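Local coordinates for Lmo2445 protein (Listeria monocytogenes EGD-e, PDB 5HZL) that is a secreted, calcium-binding internalin-like leucine-rich-repeat protein of unknown function, possibly involved in adhesion or invasion, at residues 79-93 with 102-116. Sequence-based numbering, arbitrary orientation.
Sequences NAIELAIWSNNIGEL and ALENIEANGANITVF
L83 N donates to N105 O and L83 O accepts from E107 N (3.0 Å), pairing strands 82-84 and 105-107 in parallel as neighbours in the leucine-rich-repeat sheet. At the strand entrance I81 O takes two donors, E104 N and N105 N. Farther along, I85 N reaches E107 O and S87 N reaches N109 O.

Beyond the strands, the amides of N89 and N112 lie side by side and nearly coplanar, 9° apart. Both have CG anti to the backbone N, and N112 ND2 donates a hydrogen bond to N89 OD1 (2.8 Å), nearly along the C=O axis, linking adjacent coils. I90 N to A111 O leads into a second short parallel pair, 91-92 with 113-115, held by G91 N to N112 O, T114 N to G91 O and, past a beta bulge, L93 N to V115 O.

Inside the coil, L83 CB packs on L103 CD1 at 3.9 Å, with I106 on the same face of the sheet; I85 CG1 meets A108 CB at 3.6 Å, I90 CD1 meets A111 CB and I113 CG1, and L93 CD2 lies beside F116 CD1. On the opposite face, which also carries N105, E82 OE1 and E107 OE1 come within 3.8 Å.

N88 positions the turn from within: its ND2 donates to I85 O and to L59 O of the preceding coil, while OD1 accepts from L62 N and L64 N. Backbone and asparagine amides thus carry the polar pairing between coils around a hydrophobic core, whereas the close approach of the partly exposed E82 and E107 carboxylates may raise their proton affinity.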
# COMPACT_ATOMS: atom_id res chain seq x y z
N ASN A 79 2.98 -23.25 13.76
CA ASN A 79 1.59 -22.87 14.14
C ASN A 79 1.26 -21.40 14.33
O ASN A 79 0.17 -21.06 14.80
CB ASN A 79 1.25 -23.57 15.45
CG ASN A 79 1.38 -25.05 15.35
OD1 ASN A 79 0.99 -25.66 14.36
ND2 ASN A 79 1.92 -25.64 16.38
N ALA A 80 2.20 -20.52 13.99
CA ALA A 80 1.96 -19.11 14.15
C ALA A 80 0.99 -18.68 13.06
O ALA A 80 1.30 -18.77 11.88
CB ALA A 80 3.28 -18.35 14.04
N ILE A 81 -0.20 -18.24 13.47
CA ILE A 81 -1.22 -17.78 12.52
C ILE A 81 -1.28 -16.27 12.38
O ILE A 81 -1.98 -15.78 11.50
CB ILE A 81 -2.64 -18.34 12.82
CG1 ILE A 81 -3.22 -17.82 14.14
CG2 ILE A 81 -2.62 -19.87 12.79
CD1 ILE A 81 -4.66 -18.23 14.37
N GLU A 82 -0.56 -15.53 13.22
CA GLU A 82 -0.58 -14.08 13.19
C GLU A 82 0.80 -13.46 13.30
O GLU A 82 1.60 -13.87 14.13
CB GLU A 82 -1.43 -13.57 14.36
CG GLU A 82 -1.45 -12.06 14.56
CD GLU A 82 -2.27 -11.63 15.78
OE1 GLU A 82 -1.69 -10.97 16.68
OE2 GLU A 82 -3.48 -11.98 15.87
N LEU A 83 1.07 -12.46 12.47
CA LEU A 83 2.32 -11.71 12.48
C LEU A 83 1.96 -10.25 12.84
O LEU A 83 1.26 -9.59 12.08
CB LEU A 83 2.98 -11.74 11.11
CG LEU A 83 4.26 -10.92 10.99
CD1 LEU A 83 5.29 -11.34 12.03
CD2 LEU A 83 4.82 -11.03 9.58
N ALA A 84 2.44 -9.78 13.98
CA ALA A 84 2.21 -8.42 14.46
C ALA A 84 3.51 -7.60 14.34
O ALA A 84 4.42 -7.76 15.17
CB ALA A 84 1.75 -8.47 15.91
N ILE A 85 3.59 -6.74 13.32
CA ILE A 85 4.78 -5.92 13.08
C ILE A 85 4.50 -4.43 12.92
O ILE A 85 5.30 -3.71 12.33
CB ILE A 85 5.58 -6.44 11.86
CG1 ILE A 85 4.69 -6.50 10.62
CG2 ILE A 85 6.18 -7.81 12.13
CD1 ILE A 85 5.41 -6.95 9.36
N TRP A 86 3.40 -3.96 13.48
CA TRP A 86 3.03 -2.55 13.38
C TRP A 86 3.95 -1.62 14.18
O TRP A 86 4.51 -2.03 15.18
CB TRP A 86 1.56 -2.33 13.75
CG TRP A 86 1.06 -2.98 15.03
CD1 TRP A 86 0.51 -4.22 15.15
CD2 TRP A 86 1.04 -2.40 16.33
NE1 TRP A 86 0.17 -4.46 16.45
CE2 TRP A 86 0.47 -3.36 17.20
CE3 TRP A 86 1.45 -1.17 16.86
CZ2 TRP A 86 0.29 -3.13 18.58
CZ3 TRP A 86 1.28 -0.93 18.24
CH2 TRP A 86 0.70 -1.91 19.07
N SER A 87 4.09 -0.38 13.71
CA SER A 87 4.93 0.68 14.31
C SER A 87 6.46 0.40 14.25
O SER A 87 7.22 0.86 15.10
CB SER A 87 4.46 1.06 15.72
OG SER A 87 3.18 1.66 15.68
N ASN A 88 6.89 -0.37 13.25
CA ASN A 88 8.31 -0.68 13.02
C ASN A 88 8.84 0.25 11.94
O ASN A 88 8.15 1.17 11.57
CB ASN A 88 8.51 -2.17 12.71
CG ASN A 88 8.55 -3.02 13.97
OD1 ASN A 88 9.35 -2.76 14.88
ND2 ASN A 88 7.74 -4.07 14.01
N ASN A 89 10.06 0.02 11.46
CA ASN A 89 10.69 0.87 10.44
C ASN A 89 11.32 -0.07 9.41
O ASN A 89 12.54 -0.15 9.22
CB ASN A 89 11.74 1.72 11.15
CG ASN A 89 12.38 2.72 10.24
OD1 ASN A 89 11.77 3.19 9.28
ND2 ASN A 89 13.61 3.07 10.55
N ILE A 90 10.43 -0.76 8.73
CA ILE A 90 10.74 -1.84 7.80
C ILE A 90 11.41 -1.59 6.46
O ILE A 90 12.47 -2.16 6.22
CB ILE A 90 9.47 -2.74 7.64
CG1 ILE A 90 9.15 -3.38 9.01
CG2 ILE A 90 9.64 -3.83 6.58
CD1 ILE A 90 7.86 -4.18 9.06
N GLY A 91 10.82 -0.79 5.60
CA GLY A 91 11.37 -0.59 4.26
C GLY A 91 10.92 -1.80 3.45
O GLY A 91 9.72 -2.07 3.39
N GLU A 92 11.85 -2.55 2.85
CA GLU A 92 11.49 -3.75 2.07
C GLU A 92 11.26 -4.92 3.00
O GLU A 92 12.18 -5.37 3.65
CB GLU A 92 12.55 -4.07 1.02
CG GLU A 92 12.58 -2.99 -0.06
CD GLU A 92 13.59 -3.19 -1.17
OE1 GLU A 92 14.50 -4.03 -1.06
OE2 GLU A 92 13.46 -2.45 -2.17
N LEU A 93 10.01 -5.38 3.07
CA LEU A 93 9.64 -6.51 3.94
C LEU A 93 10.12 -7.83 3.30
O LEU A 93 9.82 -8.09 2.14
CB LEU A 93 8.12 -6.59 4.13
CG LEU A 93 7.58 -7.71 5.03
CD1 LEU A 93 7.87 -7.46 6.51
CD2 LEU A 93 6.09 -7.87 4.84
N ALA A 102 1.85 -21.32 8.35
CA ALA A 102 0.45 -21.29 8.79
C ALA A 102 -0.15 -19.88 8.91
O ALA A 102 -1.27 -19.72 9.40
CB ALA A 102 0.35 -22.00 10.13
N LEU A 103 0.58 -18.87 8.44
CA LEU A 103 0.14 -17.49 8.57
C LEU A 103 -1.25 -17.22 7.97
O LEU A 103 -1.52 -17.58 6.83
CB LEU A 103 1.18 -16.56 7.94
CG LEU A 103 1.02 -15.07 8.27
CD1 LEU A 103 1.03 -14.83 9.78
CD2 LEU A 103 2.13 -14.29 7.59
N GLU A 104 -2.11 -16.59 8.77
CA GLU A 104 -3.49 -16.25 8.38
C GLU A 104 -3.78 -14.77 8.46
O GLU A 104 -4.68 -14.28 7.77
CB GLU A 104 -4.51 -16.93 9.30
CG GLU A 104 -4.40 -18.43 9.38
CD GLU A 104 -5.41 -19.07 10.32
OE1 GLU A 104 -6.30 -18.37 10.85
OE2 GLU A 104 -5.30 -20.31 10.52
N ASN A 105 -3.03 -14.05 9.29
CA ASN A 105 -3.25 -12.65 9.51
C ASN A 105 -2.00 -11.82 9.70
O ASN A 105 -1.15 -12.17 10.49
CB ASN A 105 -4.07 -12.58 10.79
CG ASN A 105 -4.41 -11.17 11.19
OD1 ASN A 105 -4.48 -10.28 10.35
ND2 ASN A 105 -4.65 -10.96 12.48
N ILE A 106 -1.89 -10.71 8.97
CA ILE A 106 -0.75 -9.78 9.09
C ILE A 106 -1.28 -8.41 9.54
O ILE A 106 -2.08 -7.81 8.84
CB ILE A 106 0.01 -9.61 7.76
CG1 ILE A 106 0.72 -10.91 7.40
CG2 ILE A 106 1.04 -8.47 7.85
CD1 ILE A 106 1.57 -10.85 6.15
N GLU A 107 -0.82 -7.94 10.69
CA GLU A 107 -1.18 -6.64 11.24
C GLU A 107 0.09 -5.80 11.22
O GLU A 107 0.92 -5.90 12.12
CB GLU A 107 -1.78 -6.80 12.63
CG GLU A 107 -3.18 -7.40 12.60
CD GLU A 107 -3.76 -7.68 13.98
OE1 GLU A 107 -2.99 -7.77 14.98
OE2 GLU A 107 -5.01 -7.85 14.06
N ALA A 108 0.21 -4.98 10.17
CA ALA A 108 1.39 -4.15 9.93
C ALA A 108 1.13 -2.67 9.67
O ALA A 108 1.74 -2.07 8.79
CB ALA A 108 2.16 -4.76 8.76
N ASN A 109 0.23 -2.09 10.45
CA ASN A 109 -0.09 -0.67 10.34
C ASN A 109 1.10 0.21 10.73
O ASN A 109 1.80 -0.10 11.70
CB ASN A 109 -1.24 -0.32 11.31
CG ASN A 109 -1.55 1.16 11.34
OD1 ASN A 109 -1.12 1.87 12.23
ND2 ASN A 109 -2.22 1.65 10.32
N GLY A 110 1.32 1.30 10.00
CA GLY A 110 2.39 2.26 10.30
C GLY A 110 3.75 1.69 10.61
O GLY A 110 4.41 2.10 11.56
N ALA A 111 4.16 0.73 9.79
CA ALA A 111 5.42 0.04 9.95
C ALA A 111 6.46 0.49 8.92
O ALA A 111 7.49 -0.16 8.75
CB ALA A 111 5.18 -1.45 9.82
N ASN A 112 6.17 1.59 8.24
CA ASN A 112 7.04 2.16 7.20
C ASN A 112 7.52 1.18 6.12
O ASN A 112 8.67 1.27 5.65
CB ASN A 112 8.23 2.90 7.84
CG ASN A 112 8.97 3.77 6.84
OD1 ASN A 112 8.39 4.30 5.90
ND2 ASN A 112 10.26 3.95 7.06
N ILE A 113 6.63 0.26 5.74
CA ILE A 113 6.88 -0.72 4.69
C ILE A 113 6.79 -0.03 3.32
O ILE A 113 5.82 0.65 3.02
CB ILE A 113 5.81 -1.86 4.69
CG1 ILE A 113 5.79 -2.56 6.05
CG2 ILE A 113 6.07 -2.87 3.56
CD1 ILE A 113 4.78 -3.68 6.17
N THR A 114 7.81 -0.23 2.49
CA THR A 114 7.88 0.34 1.16
C THR A 114 7.61 -0.70 0.09
O THR A 114 7.29 -0.33 -1.04
CB THR A 114 9.26 0.99 0.90
OG1 THR A 114 10.30 -0.01 0.99
CG2 THR A 114 9.51 2.11 1.91
N VAL A 115 7.77 -1.98 0.42
CA VAL A 115 7.54 -3.08 -0.54
C VAL A 115 7.00 -4.28 0.21
O VAL A 115 7.62 -4.73 1.19
CB VAL A 115 8.85 -3.57 -1.22
CG1 VAL A 115 8.62 -4.81 -2.08
CG2 VAL A 115 9.49 -2.47 -2.04
N PHE A 116 5.87 -4.79 -0.26
CA PHE A 116 5.25 -5.98 0.31
C PHE A 116 5.36 -7.00 -0.83
O PHE A 116 4.53 -6.99 -1.73
CB PHE A 116 3.81 -5.69 0.71
CG PHE A 116 3.11 -6.87 1.32
CD1 PHE A 116 3.30 -7.19 2.67
CD2 PHE A 116 2.29 -7.67 0.54
CE1 PHE A 116 2.66 -8.29 3.22
CE2 PHE A 116 1.65 -8.76 1.09
CZ PHE A 116 1.84 -9.08 2.44
O HOH W 1 3.22 -20.20 10.56
O HOH W 2 1.22 1.56 13.82